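Long-range contacts in packaging protein UL32 (Human herpesvirus 8 type M, PDB 6XF9), which probably helps bring newly made capsids to nuclear replication compartments for cleavage and packaging of viral DNA, and assembles as a zinc-binding pentameric ring: residues Y84-W89 and K378-D383; K221-P226 and A303-A308. One frame throughout, in Å; residues are numbered along the deposited sequence. Where two conformers were deposited one is given.

Contact 1 of 2, residues Y84-W89 and K378-D383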
loop_
_atom_site.group_PDB
_atom_site.type_symbol
_atom_site.label_atom_id
_atom_site.label_comp_id
_atom_site.label_asym_id
_atom_site.label_seq_id
_atom_site.Cartn_x
_atom_site.Cartn_y
_atom_site.Cartn_z
ATOM N N TYR D 84 9.840 14.466 41.394
ATOM C CA TYR D 84 8.820 13.674 42.069
ATOM C C TYR D 84 7.495 14.417 42.149
ATOM O O TYR D 84 6.669 14.145 43.015
ATOM C CB TYR D 84 9.308 13.255 43.455
ATOM C CG TYR D 84 10.338 12.179 43.355
ATOM C CD1 TYR D 84 11.653 12.485 43.143
ATOM C CD2 TYR D 84 9.984 10.849 43.403
ATOM C CE1 TYR D 84 12.605 11.476 43.013
ATOM C CE2 TYR D 84 10.920 9.851 43.274
ATOM C CZ TYR D 84 12.217 10.177 43.073
ATOM O OH TYR D 84 13.156 9.193 42.939
ATOM N N ALA D 85 7.272 15.342 41.231
ATOM C CA ALA D 85 6.045 16.108 41.177
ATOM C C ALA D 85 5.341 15.896 39.836
ATOM O O ALA D 85 6.000 15.698 38.808
ATOM C CB ALA D 85 6.324 17.603 41.377
ATOM N N PRO D 86 4.008 15.914 39.815
ATOM C CA PRO D 86 3.290 15.784 38.547
ATOM C C PRO D 86 3.472 17.012 37.687
ATOM O O PRO D 86 3.993 18.039 38.109
ATOM C CB PRO D 86 1.829 15.631 38.967
ATOM C CG PRO D 86 1.766 16.256 40.335
ATOM C CD PRO D 86 3.092 15.978 40.971
ATOM N N HIS D 87 3.150 16.838 36.429
ATOM C CA HIS D 87 3.074 17.951 35.433
ATOM C C HIS D 87 1.641 18.746 35.438
ATOM O O HIS D 87 0.513 18.342 35.048
ATOM C CB HIS D 87 2.969 17.359 34.067
ATOM C CG HIS D 87 4.246 17.114 33.359
ATOM N ND1 HIS D 87 4.865 15.883 33.364
ATOM C CD2 HIS D 87 4.950 17.890 32.512
ATOM C CE1 HIS D 87 5.937 15.933 32.603
ATOM N NE2 HIS D 87 6.015 17.141 32.081
ATOM N N CYS D 88 1.691 19.913 36.000
ATOM C CA CYS D 88 0.415 20.614 36.105
ATOM C C CYS D 88 0.665 22.089 36.373
ATOM O O CYS D 88 1.811 22.554 36.355
ATOM C CB CYS D 88 -0.461 19.970 37.173
ATOM S SG CYS D 88 0.368 19.734 38.726
ATOM N N TRP D 89 -0.418 22.841 36.597
ATOM C CA TRP D 89 -0.250 24.253 36.915
ATOM C C TRP D 89 0.435 24.428 38.270
ATOM O O TRP D 89 1.445 25.133 38.364
ATOM C CB TRP D 89 -1.602 24.982 36.900
ATOM C CG TRP D 89 -1.456 26.390 37.360
ATOM C CD1 TRP D 89 -1.070 27.457 36.622
ATOM C CD2 TRP D 89 -1.618 26.864 38.702
ATOM N NE1 TRP D 89 -1.010 28.583 37.414
ATOM C CE2 TRP D 89 -1.351 28.238 38.696
ATOM C CE3 TRP D 89 -1.986 26.259 39.904
ATOM C CZ2 TRP D 89 -1.426 29.009 39.841
ATOM C CZ3 TRP D 89 -2.066 27.032 41.041
ATOM C CH2 TRP D 89 -1.778 28.385 41.004
ATOM N N LYS D 378 1.819 8.193 38.526
ATOM C CA LYS D 378 2.944 7.279 38.730
ATOM C C LYS D 378 4.190 7.988 39.218
ATOM O O LYS D 378 5.003 7.382 39.908
ATOM C CB LYS D 378 3.298 6.529 37.442
ATOM C CG LYS D 378 2.382 5.385 37.055
ATOM C CD LYS D 378 2.559 4.279 38.077
ATOM C CE LYS D 378 1.996 2.953 37.612
ATOM N NZ LYS D 378 2.283 1.853 38.610
ATOM N N VAL D 379 4.343 9.259 38.892
ATOM C CA VAL D 379 5.573 9.985 39.172
ATOM C C VAL D 379 5.566 10.628 40.557
ATOM O O VAL D 379 6.628 10.785 41.166
ATOM C CB VAL D 379 5.759 11.038 38.064
ATOM C CG1 VAL D 379 6.934 11.910 38.336
ATOM C CG2 VAL D 379 5.914 10.370 36.701
ATOM N N VAL D 380 4.385 10.971 41.081
ATOM C CA VAL D 380 4.256 11.792 42.281
ATOM C C VAL D 380 4.618 11.016 43.543
ATOM O O VAL D 380 4.303 9.824 43.683
ATOM C CB VAL D 380 2.815 12.320 42.359
ATOM C CG1 VAL D 380 1.856 11.150 42.535
ATOM C CG2 VAL D 380 2.674 13.335 43.457
ATOM N N SER D 381 5.263 11.706 44.489
ATOM C CA SER D 381 5.473 11.220 45.857
ATOM C C SER D 381 4.963 12.287 46.819
ATOM O O SER D 381 5.586 13.347 46.950
ATOM C CB SER D 381 6.935 10.919 46.126
ATOM O OG SER D 381 7.139 10.762 47.518
ATOM N N GLU D 382 3.797 12.039 47.436
ATOM C CA GLU D 382 3.227 12.987 48.397
ATOM C C GLU D 382 4.113 13.168 49.619
ATOM O O GLU D 382 4.002 14.191 50.307
ATOM C CB GLU D 382 1.826 12.552 48.837
ATOM C CG GLU D 382 1.717 11.199 49.529
ATOM C CD GLU D 382 1.815 10.024 48.588
ATOM O OE1 GLU D 382 1.364 8.920 48.982
ATOM O OE2 GLU D 382 2.322 10.198 47.449
ATOM N N ASP D 383 4.952 12.177 49.929
ATOM C CA ASP D 383 5.878 12.296 51.046
ATOM C C ASP D 383 6.950 13.341 50.759
ATOM O O ASP D 383 7.168 14.243 51.569
ATOM C CB ASP D 383 6.506 10.941 51.330
ATOM C CG ASP D 383 5.467 9.876 51.608
ATOM O OD1 ASP D 383 4.488 10.170 52.330
ATOM O OD2 ASP D 383 5.611 8.747 51.095
#
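V379, in the last turn of helix 371-379, comes alongside the loop 84-89 with one methyl. V379 CG1, anti to the backbone N (chi1 175°), sits 3.9 Å from A85 O, while the V379 carbonyl oxygen lies near the Y84 backbone and accepts from N410 ND2. At V380 the chain leaves the helix, and its CA comes nearest a CA of the loop, that of A85. V380 CA leans on Y84 O at 3.4 Å in a CA-H...O contact, and V380 CG2 meets P86 CD at 3.7 Å, the two side chains crossing obliquely. The one hydrogen bond between the segments follows: S381 N gives to Y84 O over 3.2 Å, in the carbonyl plane and on a lone pair, with 157° at the hydrogen. One oxygen therefore receives both an N-H and a CA-H. S381 CB approaches Y84 CD2 obliquely at 4.1 Å; the Y84 hydroxyl is held elsewhere, by T411 N. S381 OG turns to V384 N and caps helix 382-386. The arrangement thus ties the link between helices 71-83 and 89-106 to the break between helices 371-379 and 382-386, with P86 also resting on L302 and A303 of helix 297-304.

Contact 2 of 2, residues K221-P226 and A303-A308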
loop_
_atom_site.group_PDB
_atom_site.type_symbol
_atom_site.label_atom_id
_atom_site.label_comp_id
_atom_site.label_asym_id
_atom_site.label_seq_id
_atom_site.Cartn_x
_atom_site.Cartn_y
_atom_site.Cartn_z
ATOM N N LYS D 221 3.104 19.810 55.407
ATOM C CA LYS D 221 3.089 21.209 55.019
ATOM C C LYS D 221 1.694 21.650 54.576
ATOM O O LYS D 221 0.795 20.828 54.367
ATOM C CB LYS D 221 4.115 21.410 53.914
ATOM C CG LYS D 221 5.469 20.878 54.304
ATOM C CD LYS D 221 6.553 21.396 53.371
ATOM C CE LYS D 221 6.560 20.635 52.088
ATOM N NZ LYS D 221 7.861 20.742 51.389
ATOM N N PRO D 222 1.476 22.960 54.434
ATOM C CA PRO D 222 0.132 23.455 54.091
ATOM C C PRO D 222 -0.341 23.039 52.698
ATOM O O PRO D 222 0.426 23.003 51.730
ATOM C CB PRO D 222 0.289 24.981 54.167
ATOM C CG PRO D 222 1.503 25.215 55.013
ATOM C CD PRO D 222 2.404 24.057 54.770
ATOM N N SER D 223 -1.637 22.758 52.603
ATOM C CA SER D 223 -2.252 22.428 51.326
ATOM C C SER D 223 -2.231 23.630 50.409
ATOM O O SER D 223 -2.538 24.750 50.825
ATOM C CB SER D 223 -3.692 21.971 51.537
ATOM O OG SER D 223 -4.475 22.240 50.389
ATOM N N LEU D 224 -1.881 23.397 49.146
ATOM C CA LEU D 224 -1.886 24.467 48.157
ATOM C C LEU D 224 -3.238 24.639 47.487
ATOM O O LEU D 224 -3.376 25.513 46.621
ATOM C CB LEU D 224 -0.809 24.229 47.094
ATOM C CG LEU D 224 0.607 24.011 47.637
ATOM C CD1 LEU D 224 1.628 23.911 46.530
ATOM C CD2 LEU D 224 0.970 25.139 48.576
ATOM N N LEU D 225 -4.229 23.820 47.844
ATOM C CA LEU D 225 -5.551 23.950 47.231
ATOM C C LEU D 225 -6.134 25.357 47.262
ATOM O O LEU D 225 -6.650 25.800 46.217
ATOM C CB LEU D 225 -6.531 22.987 47.903
ATOM C CG LEU D 225 -6.599 21.652 47.205
ATOM C CD1 LEU D 225 -7.661 20.785 47.856
ATOM C CD2 LEU D 225 -6.922 21.948 45.766
ATOM N N PRO D 226 -6.075 26.117 48.370
ATOM C CA PRO D 226 -6.649 27.471 48.327
ATOM C C PRO D 226 -6.016 28.338 47.252
ATOM O O PRO D 226 -6.734 29.066 46.549
ATOM C CB PRO D 226 -6.388 27.998 49.744
ATOM C CG PRO D 226 -6.303 26.765 50.581
ATOM C CD PRO D 226 -5.583 25.794 49.726
ATOM N N ALA D 303 -0.548 17.425 43.025
ATOM C CA ALA D 303 0.586 18.266 43.379
ATOM C C ALA D 303 0.275 19.290 44.460
ATOM O O ALA D 303 1.204 19.837 45.065
ATOM C CB ALA D 303 1.088 19.020 42.146
ATOM N N ALA D 304 -0.997 19.554 44.729
ATOM C CA ALA D 304 -1.378 20.654 45.591
ATOM C C ALA D 304 -1.812 20.211 46.981
ATOM O O ALA D 304 -1.925 21.062 47.871
ATOM C CB ALA D 304 -2.524 21.439 44.944
ATOM N N HIS D 305 -2.010 18.913 47.207
ATOM C CA HIS D 305 -2.603 18.480 48.445
ATOM C C HIS D 305 -2.027 17.155 48.918
ATOM O O HIS D 305 -1.888 16.215 48.119
ATOM C CB HIS D 305 -4.112 18.342 48.295
ATOM C CG HIS D 305 -4.835 18.242 49.600
ATOM N ND1 HIS D 305 -4.718 17.153 50.438
ATOM C CD2 HIS D 305 -5.699 19.092 50.202
ATOM C CE1 HIS D 305 -5.477 17.340 51.503
ATOM N NE2 HIS D 305 -6.088 18.504 51.381
ATOM N N PRO D 306 -1.766 17.030 50.227
ATOM C CA PRO D 306 -0.949 15.903 50.711
ATOM C C PRO D 306 -1.615 14.549 50.629
ATOM O O PRO D 306 -0.902 13.544 50.642
ATOM C CB PRO D 306 -0.660 16.278 52.173
ATOM C CG PRO D 306 -0.805 17.777 52.215
ATOM C CD PRO D 306 -1.925 18.074 51.258
ATOM N N GLU D 307 -2.939 14.461 50.640
ATOM C CA GLU D 307 -3.581 13.151 50.619
ATOM C C GLU D 307 -4.295 12.838 49.310
ATOM O O GLU D 307 -4.992 11.823 49.232
ATOM C CB GLU D 307 -4.515 13.012 51.820
ATOM C CG GLU D 307 -5.171 14.305 52.178
ATOM C CD GLU D 307 -5.890 14.282 53.523
ATOM O OE1 GLU D 307 -6.218 13.183 54.019
ATOM O OE2 GLU D 307 -6.114 15.386 54.084
ATOM N N ALA D 308 -4.100 13.653 48.259
ATOM C CA ALA D 308 -4.748 13.342 46.983
ATOM C C ALA D 308 -4.182 12.067 46.365
ATOM O O ALA D 308 -4.980 11.192 45.979
ATOM C CB ALA D 308 -4.638 14.535 46.025
#
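The H305 imidazole is the one aromatic ring here, and its edge is engaged at ND1, where E307 N donates over 3.2 Å, almost in the ring plane and nearly straight at 173°. NE2, the other ring nitrogen, pairs with D348 OD2, so the ring is gripped at both nitrogens and its rotation is fixed. Between segments, the ring carbon CD2 does the touching: S223 OG lies 3.4 Å from H305 CD2, and L225 CD1 lies 3.5 Å from the same carbon, both obliquely. H305 reaches them with CG anti to its backbone N (chi1 -165°).

Beside the ring, the backbones join directly. L224 N donates to A304 O over a short 2.7 Å, nearly along the C=O axis, and L224 CB packs on A304 CB at 3.9 Å. S223 OG, anti to its own backbone N, accepts from L225 N at 3.0 Å and caps the start of helix 225-235. T90 of helix 89-106 touches both L224 and A304.

The chemistry pairs the end of one helix with the start of another: a carbonyl from the last turn of helix 297-304 takes the N-H just ahead of helix 225-235. The bond from E307 N to ND1 is consistent with a neutral H305 protonated at NE2, which the D348 carboxylate would probably polarise.

Overall arrangement
Contact 2 is nested along the chain inside the long loop that contact 1 closes, and the two centres lie 12 Å apart. They touch: P86 CG of contact 1 presses on A303 CB of contact 2 at 3.4 Å, and C88 SG reaches the same methyl at 3.6 Å. A second junction sets E382 CB 3.4 Å from P306 O. C299, on helix 297-304, and C373, on helix 371-379, tie the contacts to the zinc site completed by C296 and H366. The zinc is about 8 Å from the P86 side chain and about 11 Å from that of A303, so contact 1 lies nearer the site, and neither contact supplies a ligand.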